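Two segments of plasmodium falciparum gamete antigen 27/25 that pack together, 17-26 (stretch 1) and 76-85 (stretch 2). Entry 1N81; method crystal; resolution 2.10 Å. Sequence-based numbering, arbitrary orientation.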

# COMPACT_ATOMS: atom_id res chain seq x y z
N LYS A 17 10.30 -2.37 -0.48
CA LYS A 17 10.36 -2.42 0.98
C LYS A 17 9.23 -1.68 1.71
O LYS A 17 8.63 -2.23 2.65
CB LYS A 17 11.71 -1.90 1.50
CG LYS A 17 12.89 -2.82 1.14
CD LYS A 17 14.22 -2.19 1.46
CE LYS A 17 15.38 -3.05 1.01
NZ LYS A 17 16.66 -2.29 1.14
N VAL A 18 8.93 -0.46 1.30
CA VAL A 18 7.88 0.27 2.00
C VAL A 18 6.55 -0.47 1.74
O VAL A 18 5.71 -0.60 2.64
CB VAL A 18 7.79 1.75 1.55
CG1 VAL A 18 6.76 2.50 2.41
CG2 VAL A 18 9.14 2.41 1.72
N GLY A 19 6.38 -0.98 0.52
CA GLY A 19 5.18 -1.73 0.23
C GLY A 19 5.12 -2.95 1.15
O GLY A 19 4.11 -3.17 1.81
N ASP A 20 6.20 -3.74 1.22
CA ASP A 20 6.18 -4.91 2.10
C ASP A 20 5.90 -4.55 3.53
O ASP A 20 5.12 -5.23 4.22
CB ASP A 20 7.49 -5.70 2.01
CG ASP A 20 7.52 -6.64 0.80
OD1 ASP A 20 6.45 -6.75 0.14
OD2 ASP A 20 8.56 -7.26 0.51
N ILE A 21 6.51 -3.47 3.98
CA ILE A 21 6.31 -3.02 5.34
C ILE A 21 4.84 -2.68 5.67
O ILE A 21 4.28 -3.19 6.66
CB ILE A 21 7.18 -1.78 5.61
CG1 ILE A 21 8.65 -2.23 5.76
CG2 ILE A 21 6.69 -1.05 6.85
CD1 ILE A 21 9.64 -1.10 5.60
N GLU A 22 4.24 -1.84 4.84
CA GLU A 22 2.85 -1.39 5.01
C GLU A 22 1.85 -2.53 4.88
O GLU A 22 0.95 -2.69 5.70
CB GLU A 22 2.51 -0.34 3.93
CG GLU A 22 1.00 -0.01 3.84
CD GLU A 22 0.70 1.37 3.23
OE1 GLU A 22 -0.50 1.68 3.01
OE2 GLU A 22 1.64 2.15 2.98
N PHE A 23 2.01 -3.35 3.84
CA PHE A 23 1.04 -4.40 3.65
C PHE A 23 1.16 -5.58 4.62
O PHE A 23 0.15 -6.15 4.99
CB PHE A 23 1.03 -4.85 2.17
CG PHE A 23 0.37 -3.85 1.25
CD1 PHE A 23 1.13 -2.87 0.60
CD2 PHE A 23 -1.01 -3.82 1.11
CE1 PHE A 23 0.52 -1.86 -0.18
CE2 PHE A 23 -1.65 -2.80 0.32
CZ PHE A 23 -0.87 -1.82 -0.33
N HIS A 24 2.38 -5.93 5.06
CA HIS A 24 2.49 -7.02 6.04
C HIS A 24 2.04 -6.49 7.38
O HIS A 24 1.41 -7.21 8.17
CB HIS A 24 3.92 -7.56 6.13
CG HIS A 24 4.28 -8.49 5.02
ND1 HIS A 24 4.10 -9.86 5.11
CD2 HIS A 24 4.71 -8.25 3.75
CE1 HIS A 24 4.41 -10.42 3.95
NE2 HIS A 24 4.78 -9.46 3.11
N ALA A 25 2.33 -5.23 7.65
CA ALA A 25 1.88 -4.68 8.93
C ALA A 25 0.33 -4.70 8.92
O ALA A 25 -0.31 -4.97 9.94
CB ALA A 25 2.40 -3.22 9.13
N CYS A 26 -0.26 -4.42 7.76
CA CYS A 26 -1.71 -4.41 7.64
C CYS A 26 -2.26 -5.85 7.83
O CYS A 26 -3.19 -6.06 8.61
CB CYS A 26 -2.14 -3.84 6.27
SG CYS A 26 -3.94 -3.50 6.16
N ASN A 76 1.11 8.59 7.20
CA ASN A 76 0.17 8.15 6.17
C ASN A 76 0.10 6.64 6.04
O ASN A 76 -0.95 6.12 5.63
CB ASN A 76 0.47 8.76 4.81
CG ASN A 76 0.10 10.24 4.74
OD1 ASN A 76 -0.64 10.74 5.58
ND2 ASN A 76 0.61 10.94 3.73
N ILE A 77 1.18 5.94 6.36
CA ILE A 77 1.14 4.47 6.28
C ILE A 77 0.10 4.04 7.31
O ILE A 77 -0.80 3.25 7.01
CB ILE A 77 2.51 3.78 6.63
CG1 ILE A 77 3.49 3.98 5.47
CG2 ILE A 77 2.31 2.26 6.84
CD1 ILE A 77 4.87 3.36 5.75
N VAL A 78 0.21 4.59 8.53
CA VAL A 78 -0.73 4.27 9.61
C VAL A 78 -2.16 4.62 9.19
O VAL A 78 -3.09 3.83 9.39
CB VAL A 78 -0.39 5.02 10.91
CG1 VAL A 78 -1.48 4.75 11.97
CG2 VAL A 78 0.97 4.57 11.43
N ASN A 79 -2.33 5.81 8.60
CA ASN A 79 -3.66 6.22 8.16
C ASN A 79 -4.23 5.23 7.16
O ASN A 79 -5.36 4.76 7.32
CB ASN A 79 -3.64 7.60 7.49
CG ASN A 79 -3.35 8.72 8.46
OD1 ASN A 79 -3.64 8.60 9.64
ND2 ASN A 79 -2.78 9.82 7.97
N ARG A 80 -3.45 4.91 6.13
CA ARG A 80 -3.92 3.98 5.09
C ARG A 80 -4.28 2.63 5.69
O ARG A 80 -5.27 2.01 5.31
CB ARG A 80 -2.86 3.81 3.98
CG ARG A 80 -2.83 4.99 2.95
CD ARG A 80 -1.95 4.60 1.76
NE ARG A 80 -0.57 4.34 2.17
CZ ARG A 80 0.37 5.27 2.25
NH1 ARG A 80 0.07 6.53 1.94
NH2 ARG A 80 1.62 4.94 2.60
N ILE A 81 -3.48 2.17 6.65
CA ILE A 81 -3.76 0.88 7.26
C ILE A 81 -5.10 0.94 8.00
O ILE A 81 -5.97 0.09 7.81
CB ILE A 81 -2.62 0.46 8.22
CG1 ILE A 81 -1.38 -0.02 7.42
CG2 ILE A 81 -3.11 -0.64 9.14
CD1 ILE A 81 -0.10 -0.31 8.32
N SER A 82 -5.28 1.96 8.84
CA SER A 82 -6.54 2.08 9.57
C SER A 82 -7.70 2.15 8.58
O SER A 82 -8.73 1.52 8.78
CB SER A 82 -6.54 3.31 10.48
OG SER A 82 -7.71 3.30 11.27
N ASP A 83 -7.54 2.89 7.49
CA ASP A 83 -8.64 2.95 6.54
C ASP A 83 -8.96 1.59 5.94
O ASP A 83 -10.12 1.29 5.68
CB ASP A 83 -8.35 3.98 5.45
CG ASP A 83 -8.37 5.41 5.99
OD1 ASP A 83 -8.86 5.61 7.13
OD2 ASP A 83 -7.92 6.33 5.28
N ARG A 84 -7.95 0.75 5.72
CA ARG A 84 -8.18 -0.57 5.16
C ARG A 84 -8.93 -1.41 6.18
O ARG A 84 -9.77 -2.22 5.79
CB ARG A 84 -6.87 -1.27 4.77
CG ARG A 84 -6.17 -0.70 3.52
CD ARG A 84 -4.94 -1.54 3.13
NE ARG A 84 -4.17 -0.84 2.11
CZ ARG A 84 -3.13 -0.05 2.35
NH1 ARG A 84 -2.70 0.13 3.59
NH2 ARG A 84 -2.55 0.58 1.34
N LEU A 85 -8.63 -1.23 7.47
CA LEU A 85 -9.32 -2.00 8.51
C LEU A 85 -10.83 -1.72 8.43
O LEU A 85 -11.65 -2.64 8.42
CB LEU A 85 -8.80 -1.60 9.90
CG LEU A 85 -7.29 -1.74 10.12
CD1 LEU A 85 -6.96 -1.41 11.55
CD2 LEU A 85 -6.83 -3.13 9.79

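Both stretches are helical throughout, and each belongs to a longer helix. Their axes run in broadly the same direction, inclined at 37° and 10.0 Å apart at closest approach. Within the stretches, the amides of Ile21 to Cys26 and of Arg80 to Leu85 each bond to the carbonyl four residues earlier, for example Ile21 N to Lys17 O at 2.8 Å and Leu85 N to Ile81 O at 3.0 Å; all four hydrogen bonds across the stretches join side chains. In register, Glu22 CA lies 6.2 Å from Ile77 CA and, one turn on, Cys26 CA lies 5.7 Å from Ile81 CA.

Glu22 is the centre of the contact. Its side chain fits as a knob among Ile77, Arg80, Ile81 and Arg84, and its carboxylate, buried between the helices, is paid for by two guanidinium groups. Arg80 meets it with two donors, NE to OE1 and NH2 to OE2, both 2.8 Å with N-H...O angles of 159°; one donor for each oxygen gives a bidentate salt bridge. Arg84 directs NH1 (2.8 Å, 146°) and NH2 (2.9 Å, 140°) to the same OE1, a more bent, forked arrangement. OE1 therefore accepts three bonds and OE2 one from this partner helix. Glu22 OE1 lies at the edge of both guanidinium groups, near their planes, where the N-H bonds point. The remaining donors, Arg80 NH1 and Arg84 NE, are satisfied elsewhere in the structure, as is Arg84 NH2 in addition.

Phe23 points away at CB, yet its ring returns: CZ comes within 3.4 Å of Arg84 NH2, and CE2 lies over one guanidinium face, while Glu22 OE1 lies at the edge.

Apolar contacts complete the interface. Val18 CG1 meets Ile77 CD1 at 3.9 Å, Ala25 CB meets Ile81 CD1 at 3.9 Å, and Cys26 CB lies 4.1 Å from Ile81 CG1. Cys26 SG also packs 3.7 Å from Arg84 CD, against the aliphatic part of that side chain.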